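Early 35 kDa protein (Autographa californica nucleopolyhedrovirus, PDB 1P35) inhibits caspases and blocks the apoptotic response of the infected insect cell, and also suppresses the host's antiviral RNA interference. Local coordinates at residues A244-T249 with N260-C265; Y193-Y198 with V279-V284; V10-I15 with N61-I66. All blocks are in the same frame, centred on the assembly; numbering follows the deposited sequence.

Contact 1: residues A244-T249 with N260-C265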
loop_
_atom_site.group_PDB
_atom_site.type_symbol
_atom_site.label_atom_id
_atom_site.label_comp_id
_atom_site.label_asym_id
_atom_site.label_seq_id
_atom_site.Cartn_x
_atom_site.Cartn_y
_atom_site.Cartn_z
ATOM N N ALA A 244 -3.962 15.120 23.627
ATOM C CA ALA A 244 -4.839 14.028 23.277
ATOM C C ALA A 244 -6.250 14.413 23.650
ATOM O O ALA A 244 -6.459 15.167 24.590
ATOM C CB ALA A 244 -4.424 12.734 24.028
ATOM N N LEU A 245 -7.216 13.862 22.935
ATOM C CA LEU A 245 -8.607 14.126 23.186
ATOM C C LEU A 245 -9.027 12.923 23.994
ATOM O O LEU A 245 -8.775 11.768 23.583
ATOM C CB LEU A 245 -9.402 14.163 21.892
ATOM C CG LEU A 245 -10.890 14.422 22.138
ATOM C CD1 LEU A 245 -11.134 15.889 22.622
ATOM C CD2 LEU A 245 -11.622 14.201 20.858
ATOM N N GLU A 246 -9.674 13.184 25.126
ATOM C CA GLU A 246 -10.087 12.103 26.007
ATOM C C GLU A 246 -11.504 12.250 26.512
ATOM O O GLU A 246 -12.012 13.338 26.679
ATOM C CB GLU A 246 -9.132 12.010 27.202
ATOM C CG GLU A 246 -7.706 11.841 26.795
ATOM C CD GLU A 246 -6.838 11.415 27.943
ATOM O OE1 GLU A 246 -7.407 10.914 28.895
ATOM O OE2 GLU A 246 -5.603 11.551 27.882
ATOM N N PHE A 247 -12.153 11.121 26.719
ATOM C CA PHE A 247 -13.490 11.126 27.219
ATOM C C PHE A 247 -13.828 9.736 27.709
ATOM O O PHE A 247 -12.996 8.827 27.616
ATOM C CB PHE A 247 -14.494 11.595 26.169
ATOM C CG PHE A 247 -14.456 10.819 24.915
ATOM C CD1 PHE A 247 -15.202 9.656 24.794
ATOM C CD2 PHE A 247 -13.631 11.213 23.861
ATOM C CE1 PHE A 247 -15.124 8.884 23.634
ATOM C CE2 PHE A 247 -13.555 10.453 22.713
ATOM C CZ PHE A 247 -14.313 9.269 22.605
ATOM N N THR A 248 -15.042 9.593 28.245
ATOM C CA THR A 248 -15.516 8.327 28.787
ATOM C C THR A 248 -16.877 7.819 28.258
ATOM O O THR A 248 -17.753 8.601 27.907
ATOM C CB THR A 248 -15.567 8.422 30.332
ATOM O OG1 THR A 248 -14.229 8.401 30.870
ATOM C CG2 THR A 248 -16.353 7.281 30.904
ATOM N N THR A 249 -17.010 6.496 28.158
ATOM C CA THR A 249 -18.269 5.844 27.744
ATOM C C THR A 249 -18.463 4.581 28.599
ATOM O O THR A 249 -17.492 3.885 28.910
ATOM C CB THR A 249 -18.293 5.431 26.249
ATOM O OG1 THR A 249 -17.231 4.510 25.995
ATOM C CG2 THR A 249 -18.186 6.654 25.355
ATOM N N ASN A 260 -11.837 4.377 28.890
ATOM C CA ASN A 260 -11.175 5.680 28.848
ATOM C C ASN A 260 -10.499 5.908 27.495
ATOM O O ASN A 260 -9.345 5.533 27.259
ATOM C CB ASN A 260 -10.164 5.804 29.986
ATOM C CG ASN A 260 -10.811 5.576 31.346
ATOM O OD1 ASN A 260 -11.699 6.336 31.768
ATOM N ND2 ASN A 260 -10.391 4.516 32.026
ATOM N N TRP A 261 -11.235 6.543 26.600
ATOM C CA TRP A 261 -10.706 6.799 25.284
ATOM C C TRP A 261 -9.579 7.838 25.291
ATOM O O TRP A 261 -9.564 8.776 26.090
ATOM C CB TRP A 261 -11.821 7.269 24.376
ATOM C CG TRP A 261 -12.946 6.307 24.150
ATOM C CD1 TRP A 261 -13.886 5.894 25.070
ATOM C CD2 TRP A 261 -13.378 5.789 22.883
ATOM N NE1 TRP A 261 -14.874 5.175 24.447
ATOM C CE2 TRP A 261 -14.596 5.095 23.108
ATOM C CE3 TRP A 261 -12.861 5.852 21.575
ATOM C CZ2 TRP A 261 -15.306 4.472 22.077
ATOM C CZ3 TRP A 261 -13.583 5.223 20.532
ATOM C CH2 TRP A 261 -14.795 4.548 20.803
ATOM N N LYS A 262 -8.598 7.633 24.429
ATOM C CA LYS A 262 -7.531 8.587 24.285
ATOM C C LYS A 262 -7.221 8.574 22.798
ATOM O O LYS A 262 -6.564 7.647 22.286
ATOM C CB LYS A 262 -6.327 8.198 25.146
ATOM C CG LYS A 262 -5.215 9.272 25.144
ATOM C CD LYS A 262 -4.039 8.846 26.048
ATOM C CE LYS A 262 -2.943 9.845 26.078
ATOM N NZ LYS A 262 -1.805 9.358 26.935
ATOM N N ILE A 263 -7.730 9.593 22.101
ATOM C CA ILE A 263 -7.536 9.727 20.656
ATOM C C ILE A 263 -6.978 11.087 20.208
ATOM O O ILE A 263 -6.745 11.979 21.028
ATOM C CB ILE A 263 -8.866 9.431 19.875
ATOM C CG1 ILE A 263 -9.987 10.326 20.363
ATOM C CG2 ILE A 263 -9.258 7.976 20.104
ATOM C CD1 ILE A 263 -11.262 10.245 19.510
ATOM N N PHE A 264 -6.817 11.223 18.887
ATOM C CA PHE A 264 -6.255 12.408 18.202
ATOM C C PHE A 264 -5.046 12.961 18.866
ATOM O O PHE A 264 -4.990 14.157 19.156
ATOM C CB PHE A 264 -7.257 13.535 18.061
ATOM C CG PHE A 264 -8.596 13.111 17.589
ATOM C CD1 PHE A 264 -8.737 12.124 16.624
ATOM C CD2 PHE A 264 -9.723 13.790 18.011
ATOM C CE1 PHE A 264 -9.976 11.838 16.087
ATOM C CE2 PHE A 264 -10.964 13.514 17.482
ATOM C CZ PHE A 264 -11.096 12.535 16.511
ATOM N N CYS A 265 -4.087 12.095 19.170
ATOM C CA CYS A 265 -2.860 12.565 19.757
ATOM C C CYS A 265 -1.981 13.204 18.677
ATOM O O CYS A 265 -1.630 12.563 17.655
ATOM C CB CYS A 265 -2.077 11.409 20.425
ATOM S SG CYS A 265 -2.994 10.588 21.777
#
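Phe-247 and Trp-261 carry the aromatic part of this antiparallel pairing, the two arms of the hairpin formed by strands 238-249 and 259-271. Their rings form an offset stack, the phenyl and the five-membered indole ring 4.4 Å apart between centroids with planes 27° apart. Phe-247 CG stands between the backbone N and the carbonyl carbon (chi1 56°). Phe-247 CE1 lies over the indole face, 3.4 Å from Trp-261 CG, while Trp-261 CB makes a CH-pi contact over the phenyl face. Apolar packing continues around Leu-245 and Ile-263: Ile-263 CD1 reaches the phenyl edge beside CE2, and Leu-245 CD2 touches Phe-264 CD2 at 3.4 Å.

Among the polar contacts, the indole NE1 donates to Thr-249 OG1 (2.9 Å) in the plane of its ring, at an N-H...O angle of 163°. Backbone bonds run from Leu-245 N to Ile-263 O at 2.7 Å and from Ile-263 N to Leu-245 O at 2.8 Å, whereas Trp-261 N to Phe-247 O is bent and weak.

On the other face Glu-246 OE2 lies against the methylenes of Lys-262 but stays 4.5 Å from Lys-262 NZ. Each tip has its own hydroxyl partner, Tyr-231 for the carboxylate and Tyr-242 for the ammonium. The stack and the indole bond to Thr-249 thus tie the arms together through side chains, with the opposite charges coupled probably only at a distance.

Contact 2: residues Y193-Y198 with V279-V284; sequences YDVVAY and VKLHNV
Asp-194 meets His-282 where strands 191-199 and 276-282 pair antiparallel, a pairing interrupted by a classic beta bulge in which Asp-194 and Val-195 both face Leu-281. A second irregularity, a G1 bulge, follows where Asn-283 and Val-284 both face Tyr-193; Asn-283 takes a positive phi, and the chain turns a corner there.

Asp-194 can be followed outward. Its CB comes 3.9 Å from Asn-283 ND2, at the turn. CG stands anti to the backbone N (chi1 -176°), and it too lies near the Asn-283 amide. The side chains of Asp-194 and His-282 lie side by side, carboxylate and ring planes 43° apart. OD1 accepts a hydrogen bond from His-282 ND1 at 2.6 Å; the bond is almost straight and lies in the imidazole plane, yet it reaches OD1 from above the carboxylate plane. OD2 accepts from the backbone N of Gln-12, so the carboxylate joins the turn to strand 10-21. The neighbouring carboxylate would tend to favour a protonated imidazole. Asn-283 CG also lies over one face of that ring, toward its rim.

On the opposite face of the sheet, Val-195 CG1 packs on Leu-281 CB (3.8 Å), and Tyr-193 CB sits 3.9 Å from Val-284 CG2; the phenol of Tyr-193 leads away to bond Leu-288 O. On the Asp-194 side, Val-196 and Lys-280 lie against helix 62-74, where Lys-280 NZ forms a salt bridge with Asp-71.

Paired bonds at Ala-197 and Val-279 continue the regular ladder beyond the bulge. Within the bulge the geometry is bent: Val-195 N donates to Leu-281 O over 3.0 Å from well above the carbonyl plane, 59° out of it.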
loop_
_atom_site.group_PDB
_atom_site.type_symbol
_atom_site.label_atom_id
_atom_site.label_comp_id
_atom_site.label_asym_id
_atom_site.label_seq_id
_atom_site.Cartn_x
_atom_site.Cartn_y
_atom_site.Cartn_z
ATOM N N TYR A 193 -3.081 22.933 10.396
ATOM C CA TYR A 193 -1.988 22.023 10.044
ATOM C C TYR A 193 -2.468 20.601 9.768
ATOM O O TYR A 193 -3.435 20.155 10.326
ATOM C CB TYR A 193 -0.975 21.922 11.141
ATOM C CG TYR A 193 -0.171 23.144 11.414
ATOM C CD1 TYR A 193 -0.693 24.209 12.179
ATOM C CD2 TYR A 193 1.172 23.200 11.004
ATOM C CE1 TYR A 193 0.120 25.294 12.543
ATOM C CE2 TYR A 193 1.983 24.259 11.358
ATOM C CZ TYR A 193 1.478 25.301 12.127
ATOM O OH TYR A 193 2.365 26.300 12.487
ATOM N N ASP A 194 -1.785 19.914 8.853
ATOM C CA ASP A 194 -2.090 18.531 8.526
ATOM C C ASP A 194 -0.808 18.014 7.888
ATOM O O ASP A 194 -0.648 18.024 6.654
ATOM C CB ASP A 194 -3.275 18.373 7.557
ATOM C CG ASP A 194 -3.614 16.899 7.336
ATOM O OD1 ASP A 194 -3.223 16.083 8.226
ATOM O OD2 ASP A 194 -4.254 16.554 6.326
ATOM N N VAL A 195 0.090 17.549 8.755
ATOM C CA VAL A 195 1.405 17.126 8.327
ATOM C C VAL A 195 2.002 16.128 9.342
ATOM O O VAL A 195 1.651 16.153 10.537
ATOM C CB VAL A 195 2.308 18.423 8.230
ATOM C CG1 VAL A 195 2.378 19.167 9.669
ATOM C CG2 VAL A 195 3.672 18.097 7.740
ATOM N N VAL A 196 2.826 15.211 8.829
ATOM C CA VAL A 196 3.568 14.238 9.626
ATOM C C VAL A 196 5.002 14.402 9.104
ATOM O O VAL A 196 5.202 14.781 7.938
ATOM C CB VAL A 196 3.078 12.742 9.444
ATOM C CG1 VAL A 196 1.641 12.581 9.939
ATOM C CG2 VAL A 196 3.107 12.334 7.993
ATOM N N ALA A 197 5.976 14.190 9.993
ATOM C CA ALA A 197 7.374 14.285 9.674
ATOM C C ALA A 197 8.199 13.253 10.456
ATOM O O ALA A 197 7.880 12.855 11.605
ATOM C CB ALA A 197 7.908 15.682 9.950
ATOM N N TYR A 198 9.242 12.796 9.783
ATOM C CA TYR A 198 10.188 11.843 10.312
ATOM C C TYR A 198 11.547 12.558 10.101
ATOM O O TYR A 198 11.862 12.915 8.966
ATOM C CB TYR A 198 10.103 10.521 9.480
ATOM C CG TYR A 198 11.136 9.482 9.859
ATOM C CD1 TYR A 198 12.481 9.659 9.505
ATOM C CD2 TYR A 198 10.780 8.333 10.588
ATOM C CE1 TYR A 198 13.454 8.727 9.847
ATOM C CE2 TYR A 198 11.738 7.374 10.947
ATOM C CZ TYR A 198 13.083 7.574 10.562
ATOM O OH TYR A 198 14.039 6.605 10.786
ATOM N N VAL A 279 6.822 13.505 14.116
ATOM C CA VAL A 279 5.924 14.598 14.368
ATOM C C VAL A 279 4.595 14.355 13.667
ATOM O O VAL A 279 4.566 13.905 12.506
ATOM C CB VAL A 279 6.479 15.926 13.852
ATOM C CG1 VAL A 279 5.589 17.070 14.297
ATOM C CG2 VAL A 279 7.907 16.141 14.317
ATOM N N LYS A 280 3.491 14.652 14.362
ATOM C CA LYS A 280 2.185 14.551 13.744
ATOM C C LYS A 280 1.304 15.733 14.180
ATOM O O LYS A 280 0.997 15.850 15.354
ATOM C CB LYS A 280 1.485 13.258 14.154
ATOM C CG LYS A 280 0.062 13.183 13.608
ATOM C CD LYS A 280 -0.640 11.892 14.124
ATOM C CE LYS A 280 -1.811 11.499 13.225
ATOM N NZ LYS A 280 -2.262 10.092 13.440
ATOM N N LEU A 281 0.896 16.565 13.217
ATOM C CA LEU A 281 0.075 17.719 13.431
ATOM C C LEU A 281 -1.074 17.546 12.418
ATOM O O LEU A 281 -1.188 18.280 11.425
ATOM C CB LEU A 281 0.895 18.980 13.140
ATOM C CG LEU A 281 2.133 19.178 14.028
ATOM C CD1 LEU A 281 2.978 20.293 13.392
ATOM C CD2 LEU A 281 1.725 19.530 15.505
ATOM N N HIS A 282 -1.949 16.598 12.728
ATOM C CA HIS A 282 -3.049 16.215 11.856
ATOM C C HIS A 282 -4.364 16.861 12.132
ATOM O O HIS A 282 -5.040 16.499 13.091
ATOM C CB HIS A 282 -3.213 14.696 11.896
ATOM C CG HIS A 282 -4.387 14.188 11.110
ATOM N ND1 HIS A 282 -4.565 14.467 9.771
ATOM C CD2 HIS A 282 -5.363 13.306 11.443
ATOM C CE1 HIS A 282 -5.603 13.784 9.314
ATOM N NE2 HIS A 282 -6.106 13.071 10.309
ATOM N N ASN A 283 -4.744 17.778 11.240
ATOM C CA ASN A 283 -5.979 18.498 11.411
ATOM C C ASN A 283 -6.043 19.323 12.718
ATOM O O ASN A 283 -7.066 19.383 13.391
ATOM C CB ASN A 283 -7.156 17.526 11.344
ATOM C CG ASN A 283 -7.493 17.075 9.897
ATOM O OD1 ASN A 283 -8.324 16.161 9.695
ATOM N ND2 ASN A 283 -6.891 17.721 8.903
ATOM N N VAL A 284 -4.953 19.967 13.081
ATOM C CA VAL A 284 -4.980 20.749 14.306
ATOM C C VAL A 284 -4.838 22.168 13.859
ATOM O O VAL A 284 -4.363 22.402 12.740
ATOM C CB VAL A 284 -3.819 20.378 15.246
ATOM C CG1 VAL A 284 -3.933 18.932 15.619
ATOM C CG2 VAL A 284 -2.438 20.629 14.529
#

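Contact 3: residues V10-I15 with N61-I66. With PO4 (phosphate ion), chain E.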
loop_
_atom_site.group_PDB
_atom_site.type_symbol
_atom_site.label_atom_id
_atom_site.label_comp_id
_atom_site.label_asym_id
_atom_site.label_seq_id
_atom_site.Cartn_x
_atom_site.Cartn_y
_atom_site.Cartn_z
ATOM N N VAL A 10 -4.339 23.083 0.228
ATOM C CA VAL A 10 -3.477 21.935 0.391
ATOM C C VAL A 10 -3.839 21.147 1.622
ATOM O O VAL A 10 -4.506 21.662 2.493
ATOM C CB VAL A 10 -1.957 22.391 0.553
ATOM C CG1 VAL A 10 -1.780 23.348 1.753
ATOM C CG2 VAL A 10 -1.073 21.187 0.776
ATOM N N SER A 11 -3.385 19.889 1.669
ATOM C CA SER A 11 -3.540 19.011 2.842
ATOM C C SER A 11 -2.581 17.838 2.753
ATOM O O SER A 11 -1.822 17.702 1.788
ATOM C CB SER A 11 -4.982 18.465 2.997
ATOM O OG SER A 11 -5.340 17.505 2.011
ATOM N N GLN A 12 -2.576 17.012 3.788
ATOM C CA GLN A 12 -1.769 15.809 3.785
ATOM C C GLN A 12 -0.288 15.969 3.372
ATOM O O GLN A 12 0.196 15.291 2.445
ATOM C CB GLN A 12 -2.421 14.767 2.865
ATOM C CG GLN A 12 -3.897 14.455 3.136
ATOM C CD GLN A 12 -4.517 13.680 1.969
ATOM O OE1 GLN A 12 -4.306 12.463 1.808
ATOM N NE2 GLN A 12 -5.238 14.407 1.110
ATOM N N THR A 13 0.432 16.818 4.099
ATOM C CA THR A 13 1.834 17.042 3.853
ATOM C C THR A 13 2.634 15.989 4.638
ATOM O O THR A 13 2.395 15.749 5.823
ATOM C CB THR A 13 2.228 18.505 4.258
ATOM O OG1 THR A 13 1.471 19.434 3.459
ATOM C CG2 THR A 13 3.696 18.769 4.009
ATOM N N ILE A 14 3.566 15.348 3.944
ATOM C CA ILE A 14 4.429 14.322 4.519
ATOM C C ILE A 14 5.875 14.734 4.266
ATOM O O ILE A 14 6.248 15.032 3.137
ATOM C CB ILE A 14 4.136 12.972 3.856
ATOM C CG1 ILE A 14 2.625 12.686 3.983
ATOM C CG2 ILE A 14 4.887 11.864 4.552
ATOM C CD1 ILE A 14 2.190 11.373 3.365
ATOM N N ILE A 15 6.695 14.676 5.315
ATOM C CA ILE A 15 8.053 15.126 5.266
ATOM C C ILE A 15 8.991 14.153 5.893
ATOM O O ILE A 15 8.654 13.528 6.893
ATOM C CB ILE A 15 8.198 16.432 6.077
ATOM C CG1 ILE A 15 7.341 17.533 5.461
ATOM C CG2 ILE A 15 9.684 16.801 6.261
ATOM C CD1 ILE A 15 7.276 18.800 6.393
ATOM N N ASN A 61 6.875 3.969 -2.934
ATOM C CA ASN A 61 6.195 3.717 -1.695
ATOM C C ASN A 61 6.635 4.470 -0.508
ATOM O O ASN A 61 6.011 4.318 0.557
ATOM C CB ASN A 61 6.245 2.252 -1.334
ATOM C CG ASN A 61 5.122 1.546 -1.911
ATOM O OD1 ASN A 61 4.183 2.200 -2.371
ATOM N ND2 ASN A 61 5.159 0.208 -1.889
ATOM N N LEU A 62 7.689 5.273 -0.674
ATOM C CA LEU A 62 8.219 6.034 0.456
ATOM C C LEU A 62 7.180 6.853 1.237
ATOM O O LEU A 62 7.196 6.904 2.483
ATOM C CB LEU A 62 9.317 6.964 -0.003
ATOM C CG LEU A 62 10.040 7.582 1.204
ATOM C CD1 LEU A 62 10.484 6.442 2.124
ATOM C CD2 LEU A 62 11.273 8.382 0.748
ATOM N N ARG A 63 6.297 7.489 0.479
ATOM C CA ARG A 63 5.268 8.325 1.002
ATOM C C ARG A 63 4.482 7.629 2.118
ATOM O O ARG A 63 4.342 8.157 3.215
ATOM C CB ARG A 63 4.294 8.707 -0.120
ATOM C CG ARG A 63 3.015 9.345 0.481
ATOM C CD ARG A 63 1.875 9.595 -0.507
ATOM N NE ARG A 63 0.756 10.371 0.063
ATOM C CZ ARG A 63 -0.088 9.954 1.012
ATOM N NH1 ARG A 63 0.030 8.741 1.536
ATOM N NH2 ARG A 63 -1.052 10.764 1.457
ATOM N N ASP A 64 3.959 6.444 1.814
ATOM C CA ASP A 64 3.161 5.691 2.762
ATOM C C ASP A 64 4.009 5.086 3.877
ATOM O O ASP A 64 3.504 4.834 4.965
ATOM C CB ASP A 64 2.349 4.578 2.057
ATOM C CG ASP A 64 1.155 5.118 1.256
ATOM O OD1 ASP A 64 0.657 6.214 1.582
ATOM O OD2 ASP A 64 0.689 4.432 0.331
ATOM N N ARG A 65 5.288 4.842 3.617
ATOM C CA ARG A 65 6.122 4.280 4.666
ATOM C C ARG A 65 6.441 5.376 5.688
ATOM O O ARG A 65 6.543 5.088 6.868
ATOM C CB ARG A 65 7.447 3.666 4.140
ATOM C CG ARG A 65 7.296 2.385 3.336
ATOM C CD ARG A 65 8.598 1.538 3.370
ATOM N NE ARG A 65 9.744 2.224 2.797
ATOM C CZ ARG A 65 9.843 2.562 1.514
ATOM N NH1 ARG A 65 8.863 2.272 0.683
ATOM N NH2 ARG A 65 10.913 3.191 1.065
ATOM N N ILE A 66 6.612 6.620 5.239
ATOM C CA ILE A 66 6.894 7.709 6.178
ATOM C C ILE A 66 5.646 7.824 7.081
ATOM O O ILE A 66 5.706 7.696 8.283
ATOM C CB ILE A 66 7.099 9.042 5.430
ATOM C CG1 ILE A 66 8.384 8.961 4.577
ATOM C CG2 ILE A 66 7.217 10.204 6.445
ATOM C CD1 ILE A 66 8.498 10.091 3.619
HETATM P P PO4 E . 13.163 2.938 4.318
HETATM O O1 PO4 E . 13.227 3.720 3.015
HETATM O O2 PO4 E . 13.638 3.810 5.464
HETATM O O3 PO4 E . 11.742 2.496 4.622
HETATM O O4 PO4 E . 14.032 1.699 4.129
HETATM O O HOH W 1 0.080 13.139 0.464
#
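Ile-14 reaches from its strand to two residues of helix 62-74, and the tight part of the contact lies between its CG2 and Ile-66 CG2, 3.4 Å apart and closer than usual van der Waals distance. Ile-66 CG2 also touches the backbone O of Ile-15. The other branch of Ile-14 goes to Arg-63: Ile-14 CD1 sits over the centre of the guanidinium, 3.6 Å from Arg-63 CZ, and this methyl lies over one face of the charged group. The Arg-63 chain is extended from CG to NE.

Toward Gln-12 the contact loosens. Gln-12 OE1 lies at the guanidinium edge but 3.7 Å from Arg-63 NH2, and the link is made instead by a water that accepts from Arg-63 NH2 (2.8 Å) and donates to Gln-12 O (2.9 Å). Arg-63 NH1 forms a salt bridge with Asp-64 OD1 at 2.6 Å, although its hydrogen-bond geometry is weak (120°), and Asp-64 OD2 pairs with Lys-93. Further round the helix, Arg-65 grips a phosphate, probably from the crystallisation liquor, through NE to O3 (2.7 Å) and NH2 to O1. Just before the helix, Asn-61 ND2 makes a hydrogen bond to Glu-78 O of the second subunit.

The short helical segment runs nearly perpendicular to the short strand segment, at 89°. Strand 10-21 thus lies under helix 62-74, between strands 24-33 and 191-199.

Overall arrangement
Contacts 2 and 3 adjoin, their centres about 10 Å apart, because strands 191-199 and 10-21 run parallel as neighbours and share backbone bonds. Helix 62-74 supplies one side of contact 3 and also packs against Val-196 and Lys-280 of contact 2. Contact 1 lies farther out, its centre about 18 Å from that of contact 2 and about 25 Å from that of contact 3. It meets contact 2 where strands 259-271 and 276-282 are neighbours, Cys-265 packing on Lys-280. Along the chain contact 3 closes first, and contact 1 is then nested inside the loop closed by contact 2. In P35 the chain leads on from helix 62-74 toward the caspase cleavage site of the reactive-site loop.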